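Local structure of phosphodiesterase (Salpingoeca rosetta, 7CJ3) at residues 28-31 with 32-36; 237-240 with 241-245; 250-253 with 254-258. The protein forms the helical, bacteriorhodopsin-like transmembrane domain of a phosphodiesterase and holds retinal within its bundle. All coordinates share one frame; numbering follows the deposited sequence.

Overall arrangement
Contacts 1, 2 and 3 follow one another along the chain, each lying within a single helix of the transmembrane bundle. Contact 1 is on helix 17-41, near the start of the chain, and stands apart: its centre is about 28 Å from that of contact 2 and about 24 Å from that of contact 3. Contacts 2 and 3 belong to the successive helices 235-245 and 250-277, with centres about 10 Å apart, and they touch directly, R243 NH1 lying 2.6 Å from E254 OE1 in a salt bridge. The charged cluster thus ties two neighbouring helices together, close to the ring end of retinal, while contact 1 is largely apolar packing on another part of the bundle.

Contact 1. Residues 28-31 with 32-36; sequences MIIV and WLCVM
Three backbone bonds join 28-31 to 32-36 as consecutive turns of one helix: W32 N to M28 O, L33 N to I29 O and V35 N to V31 O. L33 N lies 3.0 Å from I29 O, and V35 N meets V31 O at 3.2 Å. C34 N and I30 O pair in the same pattern, but the place of that oxygen is doubtful, and this fourth bond with it.

Apolar contacts run along the outside of the same turns. I29 and L33 lie alongside each other and point the same way, the CG2 branch of I29 reaching L33 CD1 at 3.9 Å. I29 CG2 stands opposite the backbone N across the CA-CB bond (CG1 has chi1 -63°), which leaves this branch beside the carbonyl carbon and on the L33 side. V31 CG1 and V35 CG2 are a looser pair at 4.4 Å.

Within 32-36, the CB of M36 sits over one face of the W32 indole, 3.9 Å above its plane and displaced toward the rim.

W32 turns into the bundle, packing on V101, I104 and S108 of helix 86-111, with a weak hydrogen bond from NE1 to S105. Helix 128-149 takes M28 against I136 and T140, V35 against A132 and M36 against M129, while I30, L33 and C34 remain on the surface.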
loop_
_atom_site.group_PDB
_atom_site.type_symbol
_atom_site.label_atom_id
_atom_site.label_comp_id
_atom_site.label_asym_id
_atom_site.label_seq_id
_atom_site.Cartn_x
_atom_site.Cartn_y
_atom_site.Cartn_z
ATOM N N MET B 28 -17.548 -11.293 11.479
ATOM C CA MET B 28 -16.918 -11.183 10.134
ATOM C C MET B 28 -15.898 -12.321 9.973
ATOM O O MET B 28 -16.007 -13.100 9.003
ATOM C CB MET B 28 -16.234 -9.823 9.929
ATOM C CG MET B 28 -17.196 -8.672 9.648
ATOM S SD MET B 28 -16.439 -7.011 9.770
ATOM C CE MET B 28 -15.366 -7.067 8.345
ATOM N N ILE B 29 -14.980 -12.437 10.928
ATOM C CA ILE B 29 -13.860 -13.421 10.910
ATOM C C ILE B 29 -14.425 -14.847 10.833
ATOM O O ILE B 29 -13.890 -15.665 10.038
ATOM C CB ILE B 29 -12.944 -13.198 12.124
ATOM C CG1 ILE B 29 -12.291 -11.810 12.087
ATOM C CG2 ILE B 29 -11.902 -14.301 12.224
ATOM C CD1 ILE B 29 -11.959 -11.237 13.467
ATOM N N ILE B 30 -15.484 -15.144 11.592
ATOM C CA ILE B 30 -16.033 -16.529 11.661
ATOM C C ILE B 30 -16.657 -16.886 10.314
ATOM O O ILE B 30 -16.418 -17.996 9.837
ATOM C CB ILE B 30 -17.006 -16.724 12.834
ATOM C CG1 ILE B 30 -16.307 -16.521 14.180
ATOM C CG2 ILE B 30 -17.653 -18.109 12.755
ATOM C CD1 ILE B 30 -17.244 -16.218 15.317
ATOM N N VAL B 31 -17.397 -15.968 9.708
ATOM C CA VAL B 31 -18.056 -16.201 8.385
ATOM C C VAL B 31 -16.964 -16.450 7.339
ATOM O O VAL B 31 -17.127 -17.348 6.455
ATOM C CB VAL B 31 -18.953 -15.016 7.986
ATOM C CG1 VAL B 31 -19.473 -15.166 6.563
ATOM C CG2 VAL B 31 -20.101 -14.823 8.967
ATOM N N TRP B 32 -15.878 -15.685 7.451
ATOM C CA TRP B 32 -14.728 -15.763 6.524
ATOM C C TRP B 32 -14.097 -17.167 6.590
ATOM O O TRP B 32 -14.067 -17.857 5.547
ATOM C CB TRP B 32 -13.730 -14.655 6.837
ATOM C CG TRP B 32 -12.699 -14.565 5.761
ATOM C CD1 TRP B 32 -12.780 -13.885 4.589
ATOM C CD2 TRP B 32 -11.452 -15.269 5.740
ATOM N NE1 TRP B 32 -11.650 -14.083 3.853
ATOM C CE2 TRP B 32 -10.823 -14.940 4.524
ATOM C CE3 TRP B 32 -10.812 -16.134 6.644
ATOM C CZ2 TRP B 32 -9.574 -15.457 4.176
ATOM C CZ3 TRP B 32 -9.574 -16.633 6.304
ATOM C CH2 TRP B 32 -8.966 -16.301 5.083
ATOM N N LEU B 33 -13.663 -17.576 7.785
ATOM C CA LEU B 33 -13.014 -18.885 8.051
ATOM C C LEU B 33 -13.861 -20.044 7.523
ATOM O O LEU B 33 -13.298 -20.948 6.878
ATOM C CB LEU B 33 -12.821 -19.029 9.560
ATOM C CG LEU B 33 -11.699 -18.182 10.158
ATOM C CD1 LEU B 33 -11.835 -18.118 11.677
ATOM C CD2 LEU B 33 -10.326 -18.711 9.722
ATOM N N CYS B 34 -15.166 -20.025 7.781
ATOM C CA CYS B 34 -16.095 -21.082 7.293
ATOM C C CYS B 34 -16.022 -21.157 5.767
ATOM O O CYS B 34 -15.863 -22.266 5.206
ATOM C CB CYS B 34 -17.517 -20.817 7.774
ATOM S SG CYS B 34 -17.646 -20.679 9.568
ATOM N N VAL B 35 -16.098 -20.004 5.108
ATOM C CA VAL B 35 -16.121 -19.938 3.626
ATOM C C VAL B 35 -14.749 -20.380 3.125
ATOM O O VAL B 35 -14.680 -21.195 2.184
ATOM C CB VAL B 35 -16.496 -18.526 3.168
ATOM C CG1 VAL B 35 -16.396 -18.388 1.653
ATOM C CG2 VAL B 35 -17.867 -18.124 3.683
ATOM N N MET B 36 -13.693 -19.909 3.774
ATOM C CA MET B 36 -12.312 -20.306 3.421
ATOM C C MET B 36 -12.140 -21.816 3.616
ATOM O O MET B 36 -11.576 -22.483 2.707
ATOM C CB MET B 36 -11.296 -19.579 4.298
ATOM C CG MET B 36 -9.902 -19.520 3.718
ATOM S SD MET B 36 -8.791 -20.689 4.497
ATOM C CE MET B 36 -9.182 -20.473 6.234
#

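Contact 2. Residues 237-240 with 241-245; sequences PLVE and FLRRQ. With RET (retinal), chain K.
E240 and R243 meet obliquely, the carboxylate and guanidinium planes 39° apart, and R243 NH2 reaches E240 OE2 at 2.7 Å in a salt bridge. The nitrogen comes to the syn side of the oxygen but somewhat out of the carboxylate plane, whereas the oxygen lies close to the guanidinium plane; the bond is bent at the hydrogen. V239 CG1 covers one face of the same guanidinium. NH1 of R243 turns to helix 250-277, where it bridges to E254 and probably also bonds to F250 O.

R244 comes to E240 from another direction, its guanidinium plane 54° from the carboxylate. R244 NE makes a weak, long bond of 3.5 Å to E240 OE1, and R244 NH2 sits edge-on against E240 CG at 3.4 Å. A sharp bend at chi2 (27°) folds the E240 chain back and sets its carboxylate between the two arginines. The stronger polar partners of R244 lie elsewhere: NH1 bonds to S173 and NH2 to G170 O.

Away from the charges, L238 and L242 run alongside each other in the same direction, their CD1 atoms 3.8 Å apart. P237 faces retinal, with CD 3.7 Å from C7 at the start of the polyene and CB close to the ring.

The arrangement is an intrahelical salt-bridge network, i to i+3 and i to i+4, placed one turn beyond a proline of the retinal pocket in a bacteriorhodopsin-like helical bundle.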
loop_
_atom_site.group_PDB
_atom_site.type_symbol
_atom_site.label_atom_id
_atom_site.label_comp_id
_atom_site.label_asym_id
_atom_site.label_seq_id
_atom_site.Cartn_x
_atom_site.Cartn_y
_atom_site.Cartn_z
ATOM N N PRO B 237 -18.010 -3.094 -11.501
ATOM C CA PRO B 237 -18.981 -3.353 -12.560
ATOM C C PRO B 237 -18.378 -3.068 -13.936
ATOM O O PRO B 237 -18.673 -3.811 -14.852
ATOM C CB PRO B 237 -20.152 -2.414 -12.265
ATOM C CG PRO B 237 -19.642 -1.419 -11.239
ATOM C CD PRO B 237 -18.503 -2.113 -10.523
ATOM N N LEU B 238 -17.522 -2.043 -14.045
ATOM C CA LEU B 238 -16.864 -1.673 -15.322
ATOM C C LEU B 238 -15.910 -2.797 -15.735
ATOM O O LEU B 238 -16.002 -3.238 -16.871
ATOM C CB LEU B 238 -16.139 -0.334 -15.169
ATOM C CG LEU B 238 -15.587 0.281 -16.470
ATOM C CD1 LEU B 238 -16.587 0.220 -17.619
ATOM C CD2 LEU B 238 -15.188 1.730 -16.269
ATOM N N VAL B 239 -15.061 -3.293 -14.839
ATOM C CA VAL B 239 -14.125 -4.403 -15.180
ATOM C C VAL B 239 -14.920 -5.619 -15.663
ATOM O O VAL B 239 -14.554 -6.198 -16.706
ATOM C CB VAL B 239 -13.225 -4.781 -14.001
ATOM C CG1 VAL B 239 -12.381 -6.008 -14.346
ATOM C CG2 VAL B 239 -12.352 -3.603 -13.610
ATOM N N GLU B 240 -15.973 -5.984 -14.938
ATOM C CA GLU B 240 -16.778 -7.191 -15.241
ATOM C C GLU B 240 -17.401 -7.041 -16.642
ATOM O O GLU B 240 -17.228 -7.953 -17.473
ATOM C CB GLU B 240 -17.786 -7.451 -14.115
ATOM C CG GLU B 240 -17.865 -8.925 -13.691
ATOM C CD GLU B 240 -16.634 -9.810 -13.881
ATOM O OE1 GLU B 240 -16.490 -10.445 -14.958
ATOM O OE2 GLU B 240 -15.781 -9.838 -12.962
ATOM N N PHE B 241 -18.045 -5.916 -16.926
ATOM C CA PHE B 241 -18.660 -5.601 -18.244
ATOM C C PHE B 241 -17.659 -5.782 -19.388
ATOM O O PHE B 241 -17.966 -6.504 -20.338
ATOM C CB PHE B 241 -19.166 -4.160 -18.303
ATOM C CG PHE B 241 -19.864 -3.860 -19.596
ATOM C CD1 PHE B 241 -21.118 -4.400 -19.855
ATOM C CD2 PHE B 241 -19.255 -3.091 -20.577
ATOM C CE1 PHE B 241 -21.772 -4.130 -21.048
ATOM C CE2 PHE B 241 -19.891 -2.854 -21.788
ATOM C CZ PHE B 241 -21.154 -3.368 -22.015
ATOM N N LEU B 242 -16.507 -5.118 -19.292
ATOM C CA LEU B 242 -15.452 -5.057 -20.338
ATOM C C LEU B 242 -14.796 -6.424 -20.546
ATOM O O LEU B 242 -14.376 -6.703 -21.688
ATOM C CB LEU B 242 -14.398 -4.038 -19.915
ATOM C CG LEU B 242 -14.815 -2.577 -20.083
ATOM C CD1 LEU B 242 -13.840 -1.634 -19.389
ATOM C CD2 LEU B 242 -14.927 -2.231 -21.556
ATOM N N ARG B 243 -14.649 -7.228 -19.485
ATOM C CA ARG B 243 -13.972 -8.541 -19.595
ATOM C C ARG B 243 -14.951 -9.568 -20.188
ATOM O O ARG B 243 -14.555 -10.313 -21.122
ATOM C CB ARG B 243 -13.417 -8.960 -18.240
ATOM C CG ARG B 243 -12.585 -10.232 -18.325
ATOM C CD ARG B 243 -11.874 -10.551 -17.032
ATOM N NE ARG B 243 -12.707 -10.490 -15.839
ATOM C CZ ARG B 243 -12.265 -10.312 -14.594
ATOM N NH1 ARG B 243 -10.979 -10.165 -14.335
ATOM N NH2 ARG B 243 -13.145 -10.259 -13.607
ATOM N N ARG B 244 -16.189 -9.593 -19.697
ATOM C CA ARG B 244 -17.221 -10.551 -20.164
ATOM C C ARG B 244 -17.476 -10.394 -21.671
ATOM O O ARG B 244 -17.928 -11.390 -22.292
ATOM C CB ARG B 244 -18.524 -10.357 -19.383
ATOM C CG ARG B 244 -18.625 -11.239 -18.149
ATOM C CD ARG B 244 -19.933 -11.158 -17.407
ATOM N NE ARG B 244 -19.766 -11.056 -15.981
ATOM C CZ ARG B 244 -20.702 -11.337 -15.065
ATOM N NH1 ARG B 244 -21.911 -11.748 -15.419
ATOM N NH2 ARG B 244 -20.413 -11.227 -13.776
ATOM N N GLN B 245 -17.251 -9.195 -22.222
ATOM C CA GLN B 245 -17.565 -8.839 -23.642
ATOM C C GLN B 245 -16.356 -9.133 -24.541
ATOM O O GLN B 245 -16.546 -9.261 -25.738
ATOM C CB GLN B 245 -17.960 -7.366 -23.743
ATOM C CG GLN B 245 -19.182 -6.981 -22.917
ATOM C CD GLN B 245 -20.476 -7.531 -23.461
ATOM O OE1 GLN B 245 -21.464 -7.690 -22.751
ATOM N NE2 GLN B 245 -20.499 -7.822 -24.755
HETATM C C1 RET K . -20.378 -6.754 -9.573
HETATM C C2 RET K . -21.300 -7.572 -10.479
HETATM C C3 RET K . -21.817 -6.838 -11.634
HETATM C C4 RET K . -22.544 -5.583 -11.200
HETATM C C5 RET K . -21.964 -4.885 -10.001
HETATM C C6 RET K . -20.887 -5.339 -9.315
HETATM C C7 RET K . -20.272 -4.468 -8.303
HETATM C C8 RET K . -19.264 -4.763 -7.390
HETATM C C9 RET K . -18.837 -3.991 -6.270
HETATM C C10 RET K . -17.825 -4.429 -5.379
HETATM C C11 RET K . -17.184 -3.709 -4.363
HETATM C C12 RET K . -16.113 -4.074 -3.555
HETATM C C13 RET K . -15.536 -3.336 -2.509
HETATM C C14 RET K . -14.533 -3.885 -1.730
HETATM C C15 RET K . -14.209 -3.503 -0.358
HETATM C C16 RET K . -20.306 -7.559 -8.263
HETATM C C17 RET K . -18.980 -6.725 -10.218
HETATM C C18 RET K . -22.734 -3.625 -9.664
HETATM C C19 RET K . -19.436 -2.647 -5.985
HETATM C C20 RET K . -16.021 -1.936 -2.286
#

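Contact 3. Residues 250-253 with 254-258; sequences FQVG and EAMNC. With OLC ((2R)-2,3-dihydroxypropyl (9Z)-octadec-9-enoate), chain L.
F250 and E254 open the helical pairing of 250-253 with 254-258: E254 N bonds to F250 O at 2.9 Å. A255 N to Q251 O, M256 N to V252 O and N257 N to G253 O continue the i to i+4 pattern through the first turns of helix 250-277. In the last of these, N257 N lies 2.9 Å from G253 O.

Among the side chains, E254 places its CG over a face of the F250 ring, toward the rim. This CG makes a CH-pi contact 3.9 Å from the ring centroid, 23° off the normal, and the carboxylate is almost parallel to the ring, the planes differing by 3°. The E254 chain bends at chi2 (-49°) after leaving the backbone with CG beside the N, and this fold carries CD and OE1 just beyond the CZ and CE1 edge of the ring, at a level above its plane, with CD 3.7 Å from F250 CZ. E254 OE1 also receives a weak bond of 3.5 Å from N257 ND2. V252 and M256 stand alongside each other, pointing the same way, V252 CG1 being 4.2 Å from M256 SD. C258 CB comes to 3.5 Å from C12 of the bound (2R)-2,3-dihydroxypropyl (9Z)-octadec-9-enoate, and A255 CB also touches its chain; this lipid is hydrogen-bonded as well to H57 and Q59 of the second subunit.

The carboxylate is gripped beyond the contact: OE1 by R243 of helix 235-245, OE2 by R130 and Y62. Two arginines and a tyrosine hydroxyl would probably keep E254 ionised although it is buried, and probably fix how its carboxylate is turned. The contact therefore joins a polar interior, shared by several helices, to apolar side chains that meet a bound lipid.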
loop_
_atom_site.group_PDB
_atom_site.type_symbol
_atom_site.label_atom_id
_atom_site.label_comp_id
_atom_site.label_asym_id
_atom_site.label_seq_id
_atom_site.Cartn_x
_atom_site.Cartn_y
_atom_site.Cartn_z
ATOM N N PHE B 250 -8.255 -11.490 -19.030
ATOM C CA PHE B 250 -8.560 -11.837 -17.627
ATOM C C PHE B 250 -7.612 -11.101 -16.681
ATOM O O PHE B 250 -8.119 -10.388 -15.742
ATOM C CB PHE B 250 -8.449 -13.348 -17.434
ATOM C CG PHE B 250 -8.949 -13.745 -16.079
ATOM C CD1 PHE B 250 -10.273 -13.506 -15.732
ATOM C CD2 PHE B 250 -8.075 -14.278 -15.132
ATOM C CE1 PHE B 250 -10.723 -13.829 -14.461
ATOM C CE2 PHE B 250 -8.536 -14.606 -13.865
ATOM C CZ PHE B 250 -9.858 -14.382 -13.533
ATOM N N GLN B 251 -6.300 -11.268 -16.945
ATOM C CA GLN B 251 -5.180 -10.712 -16.135
ATOM C C GLN B 251 -5.271 -9.177 -16.049
ATOM O O GLN B 251 -5.099 -8.644 -14.941
ATOM C CB GLN B 251 -3.832 -11.177 -16.690
ATOM C CG GLN B 251 -3.623 -12.669 -16.592
ATOM C CD GLN B 251 -2.186 -13.129 -16.645
ATOM O OE1 GLN B 251 -1.625 -13.347 -17.706
ATOM N NE2 GLN B 251 -1.578 -13.312 -15.493
ATOM N N VAL B 252 -5.552 -8.478 -17.152
ATOM C CA VAL B 252 -5.725 -6.992 -17.115
ATOM C C VAL B 252 -6.866 -6.647 -16.154
ATOM O O VAL B 252 -6.674 -5.764 -15.325
ATOM C CB VAL B 252 -5.930 -6.396 -18.532
ATOM C CG1 VAL B 252 -6.548 -4.999 -18.489
ATOM C CG2 VAL B 252 -4.624 -6.359 -19.343
ATOM N N GLY B 253 -7.997 -7.359 -16.226
ATOM C CA GLY B 253 -9.142 -7.196 -15.301
ATOM C C GLY B 253 -8.789 -7.458 -13.835
ATOM O O GLY B 253 -9.260 -6.688 -12.953
ATOM N N GLU B 254 -8.012 -8.515 -13.562
ATOM C CA GLU B 254 -7.597 -8.900 -12.184
ATOM C C GLU B 254 -6.768 -7.770 -11.567
ATOM O O GLU B 254 -7.028 -7.408 -10.386
ATOM C CB GLU B 254 -6.869 -10.247 -12.232
ATOM C CG GLU B 254 -7.833 -11.410 -12.467
ATOM C CD GLU B 254 -9.030 -11.371 -11.532
ATOM O OE1 GLU B 254 -10.090 -10.921 -11.967
ATOM O OE2 GLU B 254 -8.887 -11.733 -10.359
ATOM N N ALA B 255 -5.860 -7.189 -12.359
ATOM C CA ALA B 255 -5.016 -6.040 -11.962
ATOM C C ALA B 255 -5.921 -4.874 -11.555
ATOM O O ALA B 255 -5.781 -4.342 -10.457
ATOM C CB ALA B 255 -4.089 -5.669 -13.092
ATOM N N MET B 256 -6.866 -4.512 -12.416
ATOM C CA MET B 256 -7.750 -3.352 -12.145
ATOM C C MET B 256 -8.546 -3.640 -10.865
ATOM O O MET B 256 -8.693 -2.715 -10.046
ATOM C CB MET B 256 -8.672 -3.079 -13.335
ATOM C CG MET B 256 -7.902 -2.633 -14.575
ATOM S SD MET B 256 -8.889 -2.451 -16.113
ATOM C CE MET B 256 -10.271 -1.453 -15.558
ATOM N N ASN B 257 -8.971 -4.898 -10.655
ATOM C CA ASN B 257 -9.798 -5.280 -9.485
ATOM C C ASN B 257 -9.003 -5.060 -8.196
ATOM O O ASN B 257 -9.548 -4.413 -7.273
ATOM C CB ASN B 257 -10.296 -6.710 -9.598
ATOM C CG ASN B 257 -11.536 -6.825 -10.453
ATOM O OD1 ASN B 257 -12.469 -6.032 -10.333
ATOM N ND2 ASN B 257 -11.570 -7.848 -11.288
ATOM N N CYS B 258 -7.757 -5.551 -8.173
ATOM C CA CYS B 258 -6.804 -5.450 -7.033
ATOM C C CYS B 258 -6.583 -3.986 -6.644
ATOM O O CYS B 258 -6.721 -3.671 -5.429
ATOM C CB CYS B 258 -5.466 -6.087 -7.374
ATOM S SG CYS B 258 -5.616 -7.866 -7.666
HETATM C C18 OLC L . -1.812 -0.360 -3.895
HETATM C C10 OLC L . -1.830 -4.793 -10.048
HETATM C C9 OLC L . -1.361 -3.899 -10.938
HETATM C C17 OLC L . -2.160 -1.845 -3.941
HETATM C C11 OLC L . -1.120 -5.195 -8.777
HETATM C C8 OLC L . -0.039 -3.221 -10.663
HETATM C C24 OLC L . 3.929 -9.896 -19.631
HETATM C C16 OLC L . -0.910 -2.581 -4.246
HETATM C C12 OLC L . -2.152 -5.059 -7.726
HETATM C C7 OLC L . 0.211 -2.152 -11.678
HETATM C C15 OLC L . -0.529 -2.313 -5.702
HETATM C C13 OLC L . -1.609 -4.443 -6.478
HETATM C C6 OLC L . 0.204 -2.746 -13.081
HETATM C C14 OLC L . -1.424 -2.976 -6.749
HETATM C C5 OLC L . 1.226 -3.814 -13.384
HETATM C C4 OLC L . 0.492 -4.951 -14.031
HETATM C C3 OLC L . 1.494 -5.970 -14.561
HETATM C C2 OLC L . 2.265 -5.468 -15.765
HETATM C C21 OLC L . 3.100 -7.763 -18.807
HETATM C C1 OLC L . 2.121 -6.497 -16.849
HETATM C C22 OLC L . 3.839 -9.009 -18.365
HETATM O O19 OLC L . 1.057 -7.108 -16.921
HETATM O O25 OLC L . 4.085 -11.296 -19.319
HETATM O O23 OLC L . 5.125 -8.667 -17.729
HETATM O O20 OLC L . 3.225 -6.773 -17.783
#